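Local coordinates for protein DJ-1 homolog D (Arabidopsis thaliana, PDB 4OGG) that belongs to the DJ-1/PfpI family and joins two related alpha/beta units of that family in a single plant polypeptide, at residues I7-G10 with D11-D15; G88-P91 with E92-A95; H369-F372 with V373-M377; E17-V20 with P21-A24. All coordinates share one frame; numbering follows the deposited sequence.

Contact 1 of 4, residues I7-G10 with D11-D15; sequences ILCG and DYMED
The carbonyl group of G10 is the flat group on which this turn closes: the backbone N of M13 stands above its plane, 47° out of it, with a distance of 3.3 Å from M13 N to G10 O. At 140° this bond is bent, and it is the closing bond of a type II beta turn from G10 to M13, in which Y12 takes the position with positive phi. The M13 side chain folds back over the turn. Its CG lies between the backbone N and the carbonyl carbon (chi1 58°), which brings CG to 3.3 Å from G10 O; the extended chain then sets the sulfur against C9. There M13 SD touches C9 CB at 3.4 Å, while M13 CE comes to 3.6 Å from the same C9 CB. The sulfur also accepts a weak bond from G10 N, 3.7 Å from M13 SD, so M13 meets G10 N, weakly, as well as G10 O. The D11 carboxylate is held from outside the turn: OD1 forms a salt bridge with K39, and OD2 accepts from the backbone N of Q249 of the second subunit. The backbone N of D11 bonds to the hydroxyl of Y93, and the ring of Y12 receives the guanidinium of R89 in a cation-pi contact. One residue past the turn, E14 N-caps the next helix through OE2, which accepts from the backbone N of Y16. The arrangement is a buried type II turn that leads from the end of strand 3-8 through the short strand 13-14 into helix 15-27 of the DJ-1/PfpI alpha/beta sandwich.

Contact 2 of 4, residues G88-P91 with E92-A95; sequences GRAP and EYLA
A90 O accepts from L94 N at 2.9 Å and P91 O from A95 N at 2.8 Å, the i to i+4 bonds of a short helix, while Y93 N adds a weak bond to A90 O. L94 lays its CD1 against the methyl of A90, 3.9 Å from A90 CB, and its CG stands 4.2 Å above the centre of the Y93 ring. R89 O lies at an edge of that ring, near its plane, 4.0 Å from Y93 CD2. E92 has CG between its backbone N and carbonyl carbon (chi1 69°), which sets E92 CG 3.4 Å from R89 O, and the chain beyond is extended. One water joins R89 O, R89 NH1 and E92 OE1; a second links G88 O to E92 N at the start of the helix. R89 NH1 and E92 OE1 are 4.9 Å apart, not in contact, and are bridged by the first water. G88 N bonds to OD2 of the modified cysteine at position 118, and R89 forms a salt bridge with E60. On the second subunit, R89 NH1 bonds to Y251 O, E92 to Y251 OH and H312, and Y93 OH to Q249. With the polar ends of R89, E92 and Y93 all partnered there, this turn is probably part of what holds the two subunits together.

Contact 3 of 4, residues H369-F372 with V373-M377; sequences HPEF and VSQLM
H369 O receives the backbone N of V373 at 2.8 Å in an almost perfectly straight bond, 177° at the hydrogen. The same oxygen is also approached by a branch of the V373 side chain: with CG1 anti to the backbone N (chi1 177°), CG2 falls beside that N and lies 3.3 Å from H369 O. Three further i to i+4 bonds follow in succession, from S374 N to P370 O at 2.9 Å, from Q375 N to E371 O at 2.8 Å, and from L376 N to F372 O at 3.1 Å. P370 fits the first turn of the helix, where a residue needs no N-H to bond backwards. This is the beginning of helix 369-380, one of the helices covering the central sheet of the second DJ-1/PfpI unit; F372 and L376 rest on A308 of strand 307-309, whereas P370 and V373 meet Q23, Q26 and A27 of helix 15-27 in the first unit. On the more exposed side E371 and Q375 run alongside each other and point the same way. Q375 CG passes 3.0 Å from E371 O, and the extended chain then takes the amide up to the carboxylate, their planes 30° apart. E371 OE2 and Q375 OE1 face one another at 3.7 Å as two acceptors, each group being held by a different partner: the carboxylate OE2 accepts from the backbone N of C354, and Q375 NE2 makes a weak bond to T356 OG1. The Q375 side chain also packs on C354, the residue whose N grips E371.

Contact 4 of 4, residues E17-V20 with P21-A24; sequences EVMV and PFQA
P21 meets the carbonyl of E17 with a ring carbon where a helical N-H would stand, the signature of a proline kink inside helix 15-27. P21 N has no hydrogen to give, and P21 CG sits 3.1 Å from E17 O. Regular bonding resumes at once. V18 O accepts from F22 N at 3.1 Å, M19 O from Q23 N at 2.9 Å with an angle of 164°, and V20 O from A24 N at 2.8 Å, so the three carbonyls that follow E17 O each have an i to i+4 donor. Among the side chains, Q23 has both ends of its amide satisfied by the second half of the protein: OE1 accepts from H369 ND1 and NE2 donates to W366 O. These two bonds fix which way round the buried amide lies. The M19 and Q23 side chains cross obliquely, with M19 SD 3.5 Å from Q23 CD. The M19 chain starts with CG anti to the backbone N (chi1 -164°) and bends twice, which brings the sulfur against both the Q23 amide and the edge of the F22 ring. There M19 SD makes a Met-aromatic contact, 5.2 Å from the centroid of F22 and 79° off the ring normal. At the start of the segment E17 OE1 takes a weak hydrogen bond from G87 N, and farther along V20 and A24 touch both helix 208-221 and helix 176-186. Where the chain enters the proline, the fit is tight: V20 CB and P21 CD are 3.3 Å apart, closer than ordinary van der Waals contact.

Overall arrangement
Along the chain the order is contact 1, contact 4, contact 2, contact 3. The first three belong to the first DJ-1/PfpI unit: contact 1 leads from strand 3-8 into helix 15-27, which holds contact 4, their centres 11 Å apart, with I7, C9 and M13 packing on V18 and F22. Contact 2, on helix 90-94, lies 8 Å from contact 1 between centres, and both reach the second subunit. Contact 3, on helix 369-380 of the second unit, is 13 Å from contact 4 and 31 Å from contact 2, centre to centre. Helix 15-27 thus joins the subunit-facing turn to the junction between the two halves.

Contact 1 of 4, residues I7-G10 with D11-D15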
ATOM      1  N   ILE C   7      30.213  -2.649   0.863  1.00 13.57           N
ATOM      2  CA  ILE C   7      29.010  -2.237   1.580  1.00 13.19           C
ATOM      3  C   ILE C   7      28.312  -3.509   2.057  1.00 14.21           C
ATOM      4  O   ILE C   7      28.014  -4.409   1.264  1.00 13.15           O
ATOM      5  CB  ILE C   7      28.039  -1.416   0.688  1.00 15.08           C
ATOM      6  CG1 ILE C   7      28.709  -0.111   0.244  1.00 16.64           C
ATOM      7  CG2 ILE C   7      26.761  -1.096   1.469  1.00 14.63           C
ATOM      8  CD1 ILE C   7      27.798   0.814  -0.568  1.00 15.05           C
ATOM      9  N   LEU C   8      28.083  -3.582   3.363  1.00 12.70           N
ATOM     10  CA  LEU C   8      27.431  -4.732   3.983  1.00 12.39           C
ATOM     11  C   LEU C   8      25.918  -4.557   3.905  1.00 13.79           C
ATOM     12  O   LEU C   8      25.321  -3.839   4.709  1.00 15.03           O
ATOM     13  CB  LEU C   8      27.885  -4.848   5.438  1.00 14.22           C
ATOM     14  CG  LEU C   8      27.257  -5.925   6.322  1.00 16.43           C
ATOM     15  CD1 LEU C   8      27.449  -7.300   5.698  1.00 16.55           C
ATOM     16  CD2 LEU C   8      27.899  -5.867   7.698  1.00 16.67           C
ATOM     17  N   CYS C   9      25.304  -5.230   2.936  1.00 14.49           N
ATOM     18  CA  CYS C   9      23.863  -5.138   2.710  1.00 14.27           C
ATOM     19  C   CYS C   9      23.049  -6.270   3.321  1.00 14.92           C
ATOM     20  O   CYS C   9      23.585  -7.309   3.711  1.00 14.04           O
ATOM     21  CB  CYS C   9      23.577  -5.088   1.204  1.00 13.47           C
ATOM     22  SG  CYS C   9      24.434  -3.769   0.322  1.00 14.47           S
ATOM     23  N   GLY C  10      21.739  -6.050   3.387  1.00 13.56           N
ATOM     24  CA  GLY C  10      20.831  -7.043   3.928  1.00 12.40           C
ATOM     25  C   GLY C  10      19.410  -6.702   3.522  1.00 13.39           C
ATOM     26  O   GLY C  10      19.141  -5.591   3.054  1.00 13.30           O
ATOM     27  N   ASP C  11      18.492  -7.647   3.689  1.00 13.20           N
ATOM     28  CA  ASP C  11      17.104  -7.393   3.334  1.00 13.12           C
ATOM     29  C   ASP C  11      16.507  -6.357   4.278  1.00 13.55           C
ATOM     30  O   ASP C  11      16.669  -6.434   5.495  1.00 14.02           O
ATOM     31  CB  ASP C  11      16.288  -8.687   3.379  1.00 12.52           C
ATOM     32  CG  ASP C  11      16.700  -9.674   2.302  1.00 13.08           C
ATOM     33  OD1 ASP C  11      17.561  -9.324   1.467  1.00 12.65           O
ATOM     34  OD2 ASP C  11      16.161 -10.798   2.286  1.00 14.56           O
ATOM     35  N   TYR C  12      15.824  -5.384   3.687  1.00 13.04           N
ATOM     36  CA  TYR C  12      15.194  -4.295   4.416  1.00 13.40           C
ATOM     37  C   TYR C  12      16.174  -3.295   5.021  1.00 13.67           C
ATOM     38  O   TYR C  12      15.887  -2.635   6.022  1.00 13.07           O
ATOM     39  CB  TYR C  12      14.210  -4.850   5.451  1.00 12.90           C
ATOM     40  CG  TYR C  12      12.959  -5.379   4.774  1.00 13.01           C
ATOM     41  CD1 TYR C  12      12.087  -4.510   4.116  1.00 13.96           C
ATOM     42  CD2 TYR C  12      12.677  -6.743   4.741  1.00 14.14           C
ATOM     43  CE1 TYR C  12      10.963  -4.984   3.438  1.00 13.83           C
ATOM     44  CE2 TYR C  12      11.553  -7.231   4.061  1.00 12.91           C
ATOM     45  CZ  TYR C  12      10.704  -6.345   3.414  1.00 13.29           C
ATOM     46  OH  TYR C  12       9.602  -6.813   2.735  1.00 14.80           O
ATOM     47  N   MET C  13      17.345  -3.184   4.403  1.00 12.16           N
ATOM     48  CA  MET C  13      18.306  -2.180   4.838  1.00 11.38           C
ATOM     49  C   MET C  13      17.616  -0.895   4.366  1.00 10.62           C
ATOM     50  O   MET C  13      16.771  -0.946   3.467  1.00 10.78           O
ATOM     51  CB  MET C  13      19.644  -2.376   4.115  1.00 10.23           C
ATOM     52  CG  MET C  13      19.555  -2.322   2.602  1.00 11.25           C
ATOM     53  SD  MET C  13      21.114  -2.785   1.808  1.00 12.44           S
ATOM     54  CE  MET C  13      20.524  -3.342   0.237  1.00 12.87           C
ATOM     55  N   GLU C  14      17.943   0.249   4.955  1.00 11.46           N
ATOM     56  CA  GLU C  14      17.289   1.496   4.553  1.00 11.66           C
ATOM     57  C   GLU C  14      17.744   1.890   3.148  1.00 11.21           C
ATOM     58  O   GLU C  14      18.942   2.000   2.882  1.00 10.95           O
ATOM     59  CB  GLU C  14      17.600   2.601   5.569  1.00 10.84           C
ATOM     60  CG  GLU C  14      16.416   3.530   5.855  1.00 12.82           C
ATOM     61  CD  GLU C  14      16.127   4.512   4.733  1.00 12.68           C
ATOM     62  OE1 GLU C  14      15.000   5.046   4.691  1.00 13.26           O
ATOM     63  OE2 GLU C  14      17.023   4.774   3.904  1.00 11.12           O
ATOM     64  N   ASP C  15      16.776   2.101   2.258  1.00 11.56           N
ATOM     65  CA  ASP C  15      17.048   2.429   0.859  1.00  9.93           C
ATOM     66  C   ASP C  15      18.050   3.563   0.621  1.00 11.07           C
ATOM     67  O   ASP C  15      18.973   3.417  -0.176  1.00 10.76           O
ATOM     68  CB  ASP C  15      15.727   2.727   0.129  1.00 12.01           C
ATOM     69  CG  ASP C  15      15.804   2.443  -1.366  1.00 13.28           C
ATOM     70  OD1 ASP C  15      16.818   1.866  -1.818  1.00 13.68           O
ATOM     71  OD2 ASP C  15      14.848   2.784  -2.093  1.00 12.15           O
TER

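Contact 2 of 4, residues G88-P91 with E92-A95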
ATOM      1  N   GLY C  88      18.636   0.563   8.669  1.00 11.41           N
ATOM      2  CA  GLY C  88      17.407  -0.097   8.269  1.00 12.28           C
ATOM      3  C   GLY C  88      17.155  -1.268   9.198  1.00 11.21           C
ATOM      4  O   GLY C  88      17.665  -1.279  10.323  1.00 11.52           O
ATOM      5  N   ARG C  89      16.378  -2.254   8.744  1.00 11.87           N
ATOM      6  CA  ARG C  89      16.088  -3.427   9.565  1.00 12.39           C
ATOM      7  C   ARG C  89      16.998  -4.619   9.268  1.00 12.09           C
ATOM      8  O   ARG C  89      16.848  -5.688   9.859  1.00 13.00           O
ATOM      9  CB  ARG C  89      14.620  -3.855   9.420  1.00 12.60           C
ATOM     10  CG  ARG C  89      13.647  -2.974  10.192  1.00 13.12           C
ATOM     11  CD  ARG C  89      12.258  -3.602  10.331  1.00 10.87           C
ATOM     12  NE  ARG C  89      11.548  -3.752   9.059  1.00 12.30           N
ATOM     13  CZ  ARG C  89      11.457  -4.888   8.374  1.00 11.86           C
ATOM     14  NH1 ARG C  89      12.039  -5.994   8.829  1.00 11.88           N
ATOM     15  NH2 ARG C  89      10.759  -4.926   7.245  1.00 12.63           N
ATOM     16  N   ALA C  90      17.948  -4.433   8.361  1.00 13.45           N
ATOM     17  CA  ALA C  90      18.872  -5.506   8.032  1.00 12.18           C
ATOM     18  C   ALA C  90      19.880  -5.745   9.164  1.00 12.32           C
ATOM     19  O   ALA C  90      20.172  -6.887   9.510  1.00 11.97           O
ATOM     20  CB  ALA C  90      19.607  -5.186   6.727  1.00 12.38           C
ATOM     21  N   PRO C  91      20.417  -4.668   9.769  1.00 12.13           N
ATOM     22  CA  PRO C  91      21.389  -4.860  10.851  1.00 12.34           C
ATOM     23  C   PRO C  91      20.984  -5.802  11.984  1.00 13.73           C
ATOM     24  O   PRO C  91      21.796  -6.612  12.434  1.00 12.91           O
ATOM     25  CB  PRO C  91      21.639  -3.437  11.340  1.00 13.71           C
ATOM     26  CG  PRO C  91      21.536  -2.643  10.068  1.00 12.84           C
ATOM     27  CD  PRO C  91      20.293  -3.238   9.430  1.00 11.93           C
ATOM     28  N   GLU C  92      19.741  -5.722  12.447  1.00 13.18           N
ATOM     29  CA  GLU C  92      19.352  -6.582  13.554  1.00 12.82           C
ATOM     30  C   GLU C  92      19.514  -8.065  13.247  1.00 12.62           C
ATOM     31  O   GLU C  92      19.878  -8.834  14.138  1.00 13.57           O
ATOM     32  CB  GLU C  92      17.920  -6.288  14.022  1.00 14.33           C
ATOM     33  CG  GLU C  92      16.810  -6.677  13.064  1.00 13.88           C
ATOM     34  CD  GLU C  92      15.439  -6.605  13.723  1.00 15.99           C
ATOM     35  OE1 GLU C  92      14.426  -6.837  13.034  1.00 16.87           O
ATOM     36  OE2 GLU C  92      15.373  -6.324  14.940  1.00 18.39           O
ATOM     37  N   TYR C  93      19.271  -8.475  12.003  1.00 12.88           N
ATOM     38  CA  TYR C  93      19.421  -9.893  11.681  1.00 12.57           C
ATOM     39  C   TYR C  93      20.835 -10.194  11.193  1.00 14.23           C
ATOM     40  O   TYR C  93      21.341 -11.300  11.387  1.00 16.05           O
ATOM     41  CB  TYR C  93      18.351 -10.350  10.668  1.00 13.20           C
ATOM     42  CG  TYR C  93      18.678 -10.209   9.194  1.00 13.27           C
ATOM     43  CD1 TYR C  93      19.502 -11.134   8.549  1.00 14.44           C
ATOM     44  CD2 TYR C  93      18.106  -9.193   8.428  1.00 14.35           C
ATOM     45  CE1 TYR C  93      19.740 -11.054   7.178  1.00 13.30           C
ATOM     46  CE2 TYR C  93      18.340  -9.101   7.057  1.00 14.04           C
ATOM     47  CZ  TYR C  93      19.156 -10.038   6.436  1.00 14.54           C
ATOM     48  OH  TYR C  93      19.370  -9.969   5.077  1.00 14.64           O
ATOM     49  N   LEU C  94      21.481  -9.207  10.575  1.00 13.63           N
ATOM     50  CA  LEU C  94      22.857  -9.388  10.114  1.00 13.94           C
ATOM     51  C   LEU C  94      23.775  -9.542  11.330  1.00 14.77           C
ATOM     52  O   LEU C  94      24.761 -10.279  11.288  1.00 15.19           O
ATOM     53  CB  LEU C  94      23.311  -8.181   9.282  1.00 12.76           C
ATOM     54  CG  LEU C  94      22.674  -7.993   7.903  1.00 12.56           C
ATOM     55  CD1 LEU C  94      23.175  -6.705   7.265  1.00 15.00           C
ATOM     56  CD2 LEU C  94      23.019  -9.188   7.017  1.00 14.99           C
ATOM     57  N   ALA C  95      23.441  -8.837  12.410  1.00 14.82           N
ATOM     58  CA  ALA C  95      24.222  -8.874  13.645  1.00 15.98           C
ATOM     59  C   ALA C  95      24.233 -10.257  14.288  1.00 17.73           C
ATOM     60  O   ALA C  95      25.106 -10.559  15.104  1.00 18.19           O
ATOM     61  CB  ALA C  95      23.677  -7.844  14.639  1.00 14.48           C
TER
HETATM   62  O   HOH W   1      18.172  -3.206  12.356  1.00 14.09           O
HETATM   63  O   HOH W   2      14.506  -7.082  10.547  1.00 13.59           O

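Contact 3 of 4, residues H369-F372 with V373-M377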
ATOM      1  N   HIS C 369      23.554   7.664 -11.697  1.00 15.08           N
ATOM      2  CA  HIS C 369      24.016   8.714 -10.791  1.00 15.90           C
ATOM      3  C   HIS C 369      25.533   8.858 -10.645  1.00 16.03           C
ATOM      4  O   HIS C 369      26.038   9.975 -10.524  1.00 16.63           O
ATOM      5  CB  HIS C 369      23.368   8.538  -9.415  1.00 17.07           C
ATOM      6  CG  HIS C 369      21.927   8.945  -9.382  1.00 18.63           C
ATOM      7  ND1 HIS C 369      21.029   8.438  -8.470  1.00 17.67           N
ATOM      8  CD2 HIS C 369      21.228   9.810 -10.156  1.00 19.61           C
ATOM      9  CE1 HIS C 369      19.839   8.971  -8.684  1.00 18.26           C
ATOM     10  NE2 HIS C 369      19.932   9.807  -9.702  1.00 18.56           N
ATOM     11  N   PRO C 370      26.283   7.741 -10.650  1.00 15.52           N
ATOM     12  CA  PRO C 370      27.737   7.881 -10.512  1.00 16.98           C
ATOM     13  C   PRO C 370      28.327   8.768 -11.605  1.00 16.53           C
ATOM     14  O   PRO C 370      29.064   9.709 -11.314  1.00 18.84           O
ATOM     15  CB  PRO C 370      28.228   6.440 -10.594  1.00 15.12           C
ATOM     16  CG  PRO C 370      27.103   5.688  -9.935  1.00 17.70           C
ATOM     17  CD  PRO C 370      25.886   6.324 -10.568  1.00 15.04           C
ATOM     18  N   GLU C 371      27.995   8.479 -12.861  1.00 16.59           N
ATOM     19  CA  GLU C 371      28.507   9.280 -13.967  1.00 17.57           C
ATOM     20  C   GLU C 371      27.856  10.655 -13.978  1.00 18.37           C
ATOM     21  O   GLU C 371      28.486  11.644 -14.353  1.00 18.93           O
ATOM     22  CB  GLU C 371      28.275   8.571 -15.304  1.00 18.90           C
ATOM     23  CG  GLU C 371      29.064   7.273 -15.450  1.00 22.08           C
ATOM     24  CD  GLU C 371      29.147   6.786 -16.885  1.00 25.68           C
ATOM     25  OE1 GLU C 371      29.685   5.679 -17.105  1.00 29.17           O
ATOM     26  OE2 GLU C 371      28.687   7.509 -17.797  1.00 29.87           O
ATOM     27  N   PHE C 372      26.596  10.715 -13.558  1.00 18.65           N
ATOM     28  CA  PHE C 372      25.859  11.976 -13.504  1.00 17.94           C
ATOM     29  C   PHE C 372      26.604  12.954 -12.593  1.00 18.66           C
ATOM     30  O   PHE C 372      26.940  14.070 -12.996  1.00 18.40           O
ATOM     31  CB  PHE C 372      24.447  11.729 -12.954  1.00 17.26           C
ATOM     32  CG  PHE C 372      23.537  12.933 -13.014  1.00 17.70           C
ATOM     33  CD1 PHE C 372      23.159  13.480 -14.239  1.00 17.27           C
ATOM     34  CD2 PHE C 372      23.018  13.485 -11.845  1.00 17.48           C
ATOM     35  CE1 PHE C 372      22.275  14.555 -14.298  1.00 16.85           C
ATOM     36  CE2 PHE C 372      22.133  14.561 -11.891  1.00 18.35           C
ATOM     37  CZ  PHE C 372      21.758  15.097 -13.122  1.00 16.43           C
ATOM     38  N   VAL C 373      26.862  12.524 -11.363  1.00 19.07           N
ATOM     39  CA  VAL C 373      27.562  13.361 -10.397  1.00 18.97           C
ATOM     40  C   VAL C 373      29.014  13.589 -10.817  1.00 18.51           C
ATOM     41  O   VAL C 373      29.530  14.701 -10.713  1.00 20.50           O
ATOM     42  CB  VAL C 373      27.532  12.719  -8.992  1.00 19.61           C
ATOM     43  CG1 VAL C 373      28.336  13.562  -8.012  1.00 19.12           C
ATOM     44  CG2 VAL C 373      26.091  12.594  -8.515  1.00 21.43           C
ATOM     45  N   SER C 374      29.661  12.535 -11.304  1.00 19.12           N
ATOM     46  CA  SER C 374      31.056  12.623 -11.735  1.00 20.39           C
ATOM     47  C   SER C 374      31.249  13.651 -12.851  1.00 20.25           C
ATOM     48  O   SER C 374      32.170  14.470 -12.805  1.00 20.50           O
ATOM     49  CB  SER C 374      31.546  11.250 -12.213  1.00 21.00           C
ATOM     50  OG  SER C 374      32.905  11.300 -12.613  1.00 26.80           O
ATOM     51  N   GLN C 375      30.381  13.611 -13.855  1.00 19.10           N
ATOM     52  CA  GLN C 375      30.494  14.545 -14.967  1.00 18.64           C
ATOM     53  C   GLN C 375      30.146  15.971 -14.554  1.00 18.98           C
ATOM     54  O   GLN C 375      30.693  16.927 -15.100  1.00 19.02           O
ATOM     55  CB  GLN C 375      29.630  14.075 -16.141  1.00 19.71           C
ATOM     56  CG  GLN C 375      30.093  12.720 -16.673  1.00 21.12           C
ATOM     57  CD  GLN C 375      29.363  12.263 -17.921  1.00 22.22           C
ATOM     58  OE1 GLN C 375      29.407  11.082 -18.273  1.00 25.30           O
ATOM     59  NE2 GLN C 375      28.704  13.191 -18.606  1.00 20.64           N
ATOM     60  N   LEU C 376      29.244  16.123 -13.589  1.00 18.33           N
ATOM     61  CA  LEU C 376      28.899  17.456 -13.116  1.00 18.39           C
ATOM     62  C   LEU C 376      30.106  18.005 -12.356  1.00 19.24           C
ATOM     63  O   LEU C 376      30.437  19.188 -12.458  1.00 18.09           O
ATOM     64  CB  LEU C 376      27.678  17.407 -12.195  1.00 18.25           C
ATOM     65  CG  LEU C 376      27.347  18.707 -11.455  1.00 19.22           C
ATOM     66  CD1 LEU C 376      27.189  19.856 -12.443  1.00 18.58           C
ATOM     67  CD2 LEU C 376      26.069  18.514 -10.650  1.00 19.54           C
ATOM     68  N   MET C 377      30.765  17.132 -11.598  1.00 19.03           N
ATOM     69  CA  MET C 377      31.950  17.519 -10.837  1.00 20.64           C
ATOM     70  C   MET C 377      33.027  18.039 -11.777  1.00 19.88           C
ATOM     71  O   MET C 377      33.667  19.054 -11.501  1.00 21.67           O
ATOM     72  CB  MET C 377      32.493  16.319 -10.056  1.00 19.38           C
ATOM     73  CG  MET C 377      31.641  15.914  -8.863  1.00 19.19           C
ATOM     74  SD  MET C 377      32.183  14.355  -8.132  1.00 17.76           S
ATOM     75  CE  MET C 377      33.783  14.843  -7.435  1.00 18.55           C
TER

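Contact 4 of 4, residues E17-V20 with P21-A24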
ATOM      1  N   GLU C  17      20.237   4.756   2.761  1.00 10.08           N
ATOM      2  CA  GLU C  17      21.493   4.406   3.404  1.00 11.78           C
ATOM      3  C   GLU C  17      22.395   3.449   2.638  1.00 11.53           C
ATOM      4  O   GLU C  17      23.577   3.321   2.954  1.00 12.11           O
ATOM      5  CB  GLU C  17      21.196   3.922   4.822  1.00 13.27           C
ATOM      6  CG  GLU C  17      20.814   5.098   5.712  1.00 14.36           C
ATOM      7  CD  GLU C  17      20.003   4.716   6.930  1.00 16.34           C
ATOM      8  OE1 GLU C  17      20.304   3.684   7.555  1.00 14.33           O
ATOM      9  OE2 GLU C  17      19.068   5.471   7.270  1.00 20.80           O
ATOM     10  N   VAL C  18      21.852   2.784   1.626  1.00 12.49           N
ATOM     11  CA  VAL C  18      22.697   1.920   0.813  1.00 12.74           C
ATOM     12  C   VAL C  18      22.982   2.620  -0.516  1.00 12.66           C
ATOM     13  O   VAL C  18      24.131   2.682  -0.967  1.00 12.78           O
ATOM     14  CB  VAL C  18      22.051   0.527   0.535  1.00 11.47           C
ATOM     15  CG1 VAL C  18      20.669   0.683  -0.084  1.00 12.36           C
ATOM     16  CG2 VAL C  18      22.964  -0.285  -0.400  1.00 12.33           C
ATOM     17  N   MET C  19      21.948   3.186  -1.129  1.00 13.20           N
ATOM     18  CA  MET C  19      22.121   3.823  -2.427  1.00 13.07           C
ATOM     19  C   MET C  19      22.942   5.106  -2.458  1.00 13.04           C
ATOM     20  O   MET C  19      23.732   5.299  -3.377  1.00 13.03           O
ATOM     21  CB  MET C  19      20.761   4.072  -3.088  1.00 14.41           C
ATOM     22  CG  MET C  19      20.862   4.376  -4.576  1.00 12.95           C
ATOM     23  SD  MET C  19      21.749   3.085  -5.500  1.00 14.81           S
ATOM     24  CE  MET C  19      20.386   2.032  -6.033  1.00 18.64           C
ATOM     25  N   VAL C  20      22.765   5.988  -1.480  1.00 14.02           N
ATOM     26  CA  VAL C  20      23.526   7.233  -1.491  1.00 14.51           C
ATOM     27  C   VAL C  20      25.034   6.962  -1.418  1.00 13.85           C
ATOM     28  O   VAL C  20      25.788   7.435  -2.264  1.00 15.69           O
ATOM     29  CB  VAL C  20      23.085   8.186  -0.351  1.00 13.77           C
ATOM     30  CG1 VAL C  20      23.952   9.441  -0.356  1.00 14.23           C
ATOM     31  CG2 VAL C  20      21.625   8.583  -0.553  1.00 13.78           C
ATOM     32  N   PRO C  21      25.495   6.193  -0.418  1.00 13.96           N
ATOM     33  CA  PRO C  21      26.940   5.949  -0.380  1.00 14.48           C
ATOM     34  C   PRO C  21      27.415   5.119  -1.572  1.00 14.00           C
ATOM     35  O   PRO C  21      28.519   5.324  -2.080  1.00 13.53           O
ATOM     36  CB  PRO C  21      27.140   5.240   0.961  1.00 15.11           C
ATOM     37  CG  PRO C  21      25.835   4.550   1.185  1.00 14.78           C
ATOM     38  CD  PRO C  21      24.830   5.592   0.752  1.00 13.97           C
ATOM     39  N   PHE C  22      26.572   4.198  -2.032  1.00 12.74           N
ATOM     40  CA  PHE C  22      26.919   3.350  -3.176  1.00 13.00           C
ATOM     41  C   PHE C  22      27.220   4.182  -4.418  1.00 12.90           C
ATOM     42  O   PHE C  22      28.229   3.969  -5.093  1.00 14.42           O
ATOM     43  CB  PHE C  22      25.773   2.376  -3.493  1.00 11.75           C
ATOM     44  CG  PHE C  22      26.039   1.477  -4.678  1.00 14.23           C
ATOM     45  CD1 PHE C  22      27.120   0.594  -4.674  1.00 14.41           C
ATOM     46  CD2 PHE C  22      25.207   1.511  -5.795  1.00 13.68           C
ATOM     47  CE1 PHE C  22      27.368  -0.242  -5.764  1.00 13.68           C
ATOM     48  CE2 PHE C  22      25.446   0.678  -6.893  1.00 14.86           C
ATOM     49  CZ  PHE C  22      26.529  -0.198  -6.875  1.00 12.89           C
ATOM     50  N   GLN C  23      26.347   5.134  -4.724  1.00 12.73           N
ATOM     51  CA  GLN C  23      26.542   5.957  -5.910  1.00 13.90           C
ATOM     52  C   GLN C  23      27.454   7.159  -5.697  1.00 14.33           C
ATOM     53  O   GLN C  23      28.202   7.540  -6.597  1.00 15.08           O
ATOM     54  CB  GLN C  23      25.184   6.399  -6.457  1.00 14.77           C
ATOM     55  CG  GLN C  23      24.271   5.220  -6.747  1.00 15.29           C
ATOM     56  CD  GLN C  23      23.020   5.617  -7.486  1.00 15.54           C
ATOM     57  OE1 GLN C  23      22.227   6.424  -6.997  1.00 16.34           O
ATOM     58  NE2 GLN C  23      22.831   5.051  -8.673  1.00 14.78           N
ATOM     59  N   ALA C  24      27.402   7.755  -4.512  1.00 14.15           N
ATOM     60  CA  ALA C  24      28.250   8.906  -4.228  1.00 14.47           C
ATOM     61  C   ALA C  24      29.714   8.485  -4.273  1.00 15.34           C
ATOM     62  O   ALA C  24      30.531   9.118  -4.939  1.00 14.87           O
ATOM     63  CB  ALA C  24      27.918   9.486  -2.859  1.00 14.57           C
TER